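Local structure of xylulose kinase (Bifidobacterium adolescentis ATCC 15703, 3I8B) at residues A112-Q115 against P119-P122; R335-G340 against E405-S410. The protein probably phosphorylates D-xylulose to D-xylulose 5-phosphate with ATP, as a kinase of the FGGY family. All coordinates share one frame; numbering follows the deposited sequence.

Each contact sits in a different family region of this FGGY kinase. Contact 1 comes first along the chain, in the N-terminal FGGY region, where 112-115 and 119-122 both belong to the one loop joining helix 99-110 to helix 122-134. Contact 2 follows in the C-terminal FGGY region and brings together helices 335-344 and 396-420, whose touching segments are 65 residues apart at their closest ends. The centres of the two contacts are about 37 Å apart and their nearest atoms about 23 Å. One is local to a surface loop, the other buried helix packing, so neither bridges the two regions; both lie away from the magnesium site and the predicted catalytic and substrate-binding residues.

Contact 1: A112-Q115 against P119-P122; sequences APAQ and PEDP
Pro119 O, which lies 3.5 Å from Ala114 CB across the loop, is gripped by Arg125 NH1, a hydrogen bond from the first turn of helix 122-134. The same guanidinium nitrogen makes a weak bond to Glu120 O, and Arg125 NE a weak one to Ala112 O, so a single arginine touches both arms of the loop. Ala114 is where the arms meet: its CB points at 119-122 and has a second oxygen, Glu120 OE2, also at 3.5 Å. Glu120 leaves its backbone away from Ala114, but the chain bends at chi2 (-50°) and swings the carboxylate back, with OE2 nearest the methyl and CD farther, 4.0 Å from Ala114 CB. These are contacts of a methyl with oxygens, without a direct polar bond between the arms. The backbones come closest at Ala114 and Glu120, whose CA atoms are 5.8 Å apart. Helix 122-134 supplies several of the polar links: besides Arg125, Arg129 bonds Ala112 O through NH1 and Pro113 O through NH2, and Asp121, the N-cap of this helix, accepts from Ala124 N with its OD2. The chemistry implies a surface loop held indirectly: carbonyl oxygens of both arms are bound by Arg125, and two of 112-115 by Arg129, while between 112-115 and 119-122 themselves the Ala114 methyl merely touches Pro119 O and Glu120 OE2.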
# COMPACT_ATOMS: atom_id res chain seq x y z
N ALA A 112 29.23 5.29 -3.31
CA ALA A 112 30.38 4.56 -2.77
C ALA A 112 30.71 3.33 -3.64
O ALA A 112 29.80 2.64 -4.11
CB ALA A 112 30.14 4.15 -1.31
N PRO A 113 32.01 3.05 -3.84
CA PRO A 113 32.45 2.02 -4.78
C PRO A 113 31.90 0.64 -4.43
O PRO A 113 31.65 0.35 -3.26
CB PRO A 113 33.98 2.02 -4.62
CG PRO A 113 34.32 3.31 -3.90
CD PRO A 113 33.13 3.62 -3.06
N ALA A 114 31.73 -0.20 -5.44
CA ALA A 114 31.26 -1.57 -5.25
C ALA A 114 32.09 -2.33 -4.23
O ALA A 114 33.32 -2.24 -4.20
CB ALA A 114 31.25 -2.31 -6.58
N GLN A 115 31.40 -3.08 -3.38
CA GLN A 115 32.05 -4.01 -2.48
C GLN A 115 31.79 -5.41 -2.99
O GLN A 115 30.86 -5.63 -3.77
CB GLN A 115 31.47 -3.90 -1.07
CG GLN A 115 31.64 -2.53 -0.46
CD GLN A 115 33.05 -2.31 0.04
OE1 GLN A 115 33.47 -2.91 1.03
NE2 GLN A 115 33.79 -1.44 -0.63
N PRO A 119 26.87 -4.72 -7.47
CA PRO A 119 26.89 -4.33 -8.89
C PRO A 119 27.90 -3.23 -9.16
O PRO A 119 28.15 -2.39 -8.29
CB PRO A 119 25.48 -3.77 -9.12
CG PRO A 119 24.64 -4.32 -8.03
CD PRO A 119 25.54 -4.57 -6.86
N GLU A 120 28.48 -3.22 -10.36
CA GLU A 120 29.41 -2.17 -10.74
C GLU A 120 28.68 -0.88 -11.11
O GLU A 120 29.16 0.22 -10.85
CB GLU A 120 30.31 -2.62 -11.90
CG GLU A 120 31.62 -3.24 -11.45
CD GLU A 120 32.34 -2.36 -10.44
OE1 GLU A 120 32.23 -1.11 -10.55
OE2 GLU A 120 33.01 -2.91 -9.54
N ASP A 121 27.52 -1.02 -11.74
CA ASP A 121 26.70 0.13 -12.07
C ASP A 121 26.20 0.81 -10.78
O ASP A 121 25.59 0.16 -9.93
CB ASP A 121 25.51 -0.29 -12.93
CG ASP A 121 24.57 0.86 -13.23
OD1 ASP A 121 25.06 1.96 -13.55
OD2 ASP A 121 23.34 0.66 -13.15
N PRO A 122 26.48 2.11 -10.63
CA PRO A 122 26.15 2.85 -9.40
C PRO A 122 24.64 2.87 -9.13
O PRO A 122 24.22 2.85 -7.97
CB PRO A 122 26.65 4.28 -9.69
CG PRO A 122 27.46 4.19 -10.96
CD PRO A 122 27.02 2.98 -11.69

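Contact 2: R335-G340 against E405-S410; sequences RILDAG and EGLLCS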
# COMPACT_ATOMS: atom_id res chain seq x y z
N ARG A 335 -6.09 -1.24 -17.73
CA ARG A 335 -5.83 -0.34 -18.86
C ARG A 335 -5.41 -1.12 -20.12
O ARG A 335 -5.70 -0.70 -21.23
CB ARG A 335 -4.79 0.72 -18.50
CG ARG A 335 -3.41 0.18 -18.21
CD ARG A 335 -2.52 1.26 -17.64
NE ARG A 335 -2.39 2.38 -18.57
CZ ARG A 335 -1.79 3.53 -18.26
NH1 ARG A 335 -1.28 3.71 -17.05
NH2 ARG A 335 -1.70 4.50 -19.17
N ILE A 336 -4.75 -2.26 -19.93
CA ILE A 336 -4.40 -3.13 -21.04
C ILE A 336 -5.64 -3.46 -21.89
O ILE A 336 -5.58 -3.52 -23.11
CB ILE A 336 -3.80 -4.46 -20.53
CG1 ILE A 336 -2.51 -4.21 -19.76
CG2 ILE A 336 -3.55 -5.42 -21.69
CD1 ILE A 336 -1.87 -5.47 -19.19
N LEU A 337 -6.76 -3.66 -21.21
CA LEU A 337 -8.01 -3.99 -21.87
C LEU A 337 -8.59 -2.79 -22.60
O LEU A 337 -9.28 -2.95 -23.62
CB LEU A 337 -9.01 -4.53 -20.84
CG LEU A 337 -8.76 -5.98 -20.43
CD1 LEU A 337 -9.98 -6.84 -20.72
CD2 LEU A 337 -7.51 -6.54 -21.10
N ASP A 338 -8.31 -1.59 -22.09
CA ASP A 338 -8.69 -0.37 -22.78
C ASP A 338 -7.89 -0.25 -24.08
O ASP A 338 -8.44 0.05 -25.14
CB ASP A 338 -8.45 0.85 -21.89
CG ASP A 338 -9.33 0.84 -20.64
OD1 ASP A 338 -10.52 0.49 -20.76
OD2 ASP A 338 -8.84 1.16 -19.53
N ALA A 339 -6.59 -0.50 -23.98
CA ALA A 339 -5.72 -0.53 -25.15
C ALA A 339 -6.32 -1.45 -26.19
O ALA A 339 -6.41 -1.10 -27.37
CB ALA A 339 -4.34 -1.02 -24.75
N GLY A 340 -6.74 -2.64 -25.74
CA GLY A 340 -7.34 -3.63 -26.61
C GLY A 340 -8.57 -3.13 -27.35
O GLY A 340 -8.76 -3.45 -28.53
N GLU A 405 -4.47 -12.41 -22.27
CA GLU A 405 -3.43 -13.29 -21.76
C GLU A 405 -2.24 -12.48 -21.27
O GLU A 405 -1.53 -12.89 -20.36
CB GLU A 405 -3.01 -14.31 -22.83
CG GLU A 405 -4.09 -15.35 -23.16
CD GLU A 405 -3.57 -16.51 -24.00
OE1 GLU A 405 -2.51 -16.36 -24.65
OE2 GLU A 405 -4.22 -17.59 -24.01
N GLY A 406 -2.03 -11.30 -21.86
CA GLY A 406 -0.93 -10.45 -21.47
C GLY A 406 -1.17 -9.85 -20.10
O GLY A 406 -0.30 -9.85 -19.26
N LEU A 407 -2.38 -9.33 -19.90
CA LEU A 407 -2.77 -8.78 -18.61
C LEU A 407 -2.54 -9.81 -17.51
O LEU A 407 -1.88 -9.52 -16.52
CB LEU A 407 -4.25 -8.36 -18.66
CG LEU A 407 -4.88 -7.69 -17.44
CD1 LEU A 407 -6.16 -7.00 -17.83
CD2 LEU A 407 -5.14 -8.70 -16.32
N LEU A 408 -3.07 -11.02 -17.70
CA LEU A 408 -2.96 -12.08 -16.69
C LEU A 408 -1.55 -12.58 -16.49
O LEU A 408 -1.16 -12.88 -15.36
CB LEU A 408 -3.87 -13.26 -17.05
CG LEU A 408 -5.34 -13.08 -16.68
CD1 LEU A 408 -5.50 -12.94 -15.17
CD2 LEU A 408 -5.91 -11.87 -17.38
N CYS A 409 -0.78 -12.68 -17.58
CA CYS A 409 0.60 -13.14 -17.52
C CYS A 409 1.51 -12.22 -16.71
O CYS A 409 2.42 -12.69 -16.03
CB CYS A 409 1.17 -13.32 -18.93
SG CYS A 409 0.68 -14.89 -19.71
N SER A 410 1.28 -10.91 -16.82
CA SER A 410 2.03 -9.94 -16.03
C SER A 410 1.78 -10.18 -14.54
O SER A 410 2.72 -10.19 -13.75
CB SER A 410 1.60 -8.52 -16.40
OG SER A 410 2.16 -7.58 -15.49
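Helix-to-helix packing in the C-terminal FGGY region brings 335-340, the opening of helix 335-344, against 405-410, midway along helix 396-420. Ile336 and Leu407 face each other, their CA atoms 6.4 Å apart, and Leu337 joins them from the next position on its helix. The tip of Ile336, CD1, reaches past the side chain of Leu407 to its backbone: it lies 3.5 Å from Leu407 CA, tighter than usual for two carbons, and 3.8 Å from Leu407 CB. An extended chi2 (178°) carries that methyl outward from its own helix. Leu407 stands with CG anti to the backbone N (chi1 -177°), which sends CD1 toward the other helix, 3.6 Å from Leu337 CD2; the two leucine side chains cross at about a right angle. Leu407 thus meets Ile336 with its base and Leu337 with one branch. In the actin-like ATPase clan to which this region belongs, helices pack beside a central sheet; here helix 438-448 joins through Ile440 on Leu407, while Ile336 also touches Phe403 of helix 396-420 and Pro369 of a loop. All three touching residues are buried, and the interface between these segments is purely apolar. Elsewhere on the two helices, Glu405 OE2 pairs with Arg401 and accepts from Gly361 N, and Asp338 OD1 bonds Arg341 NH2 and Tyr348 OH.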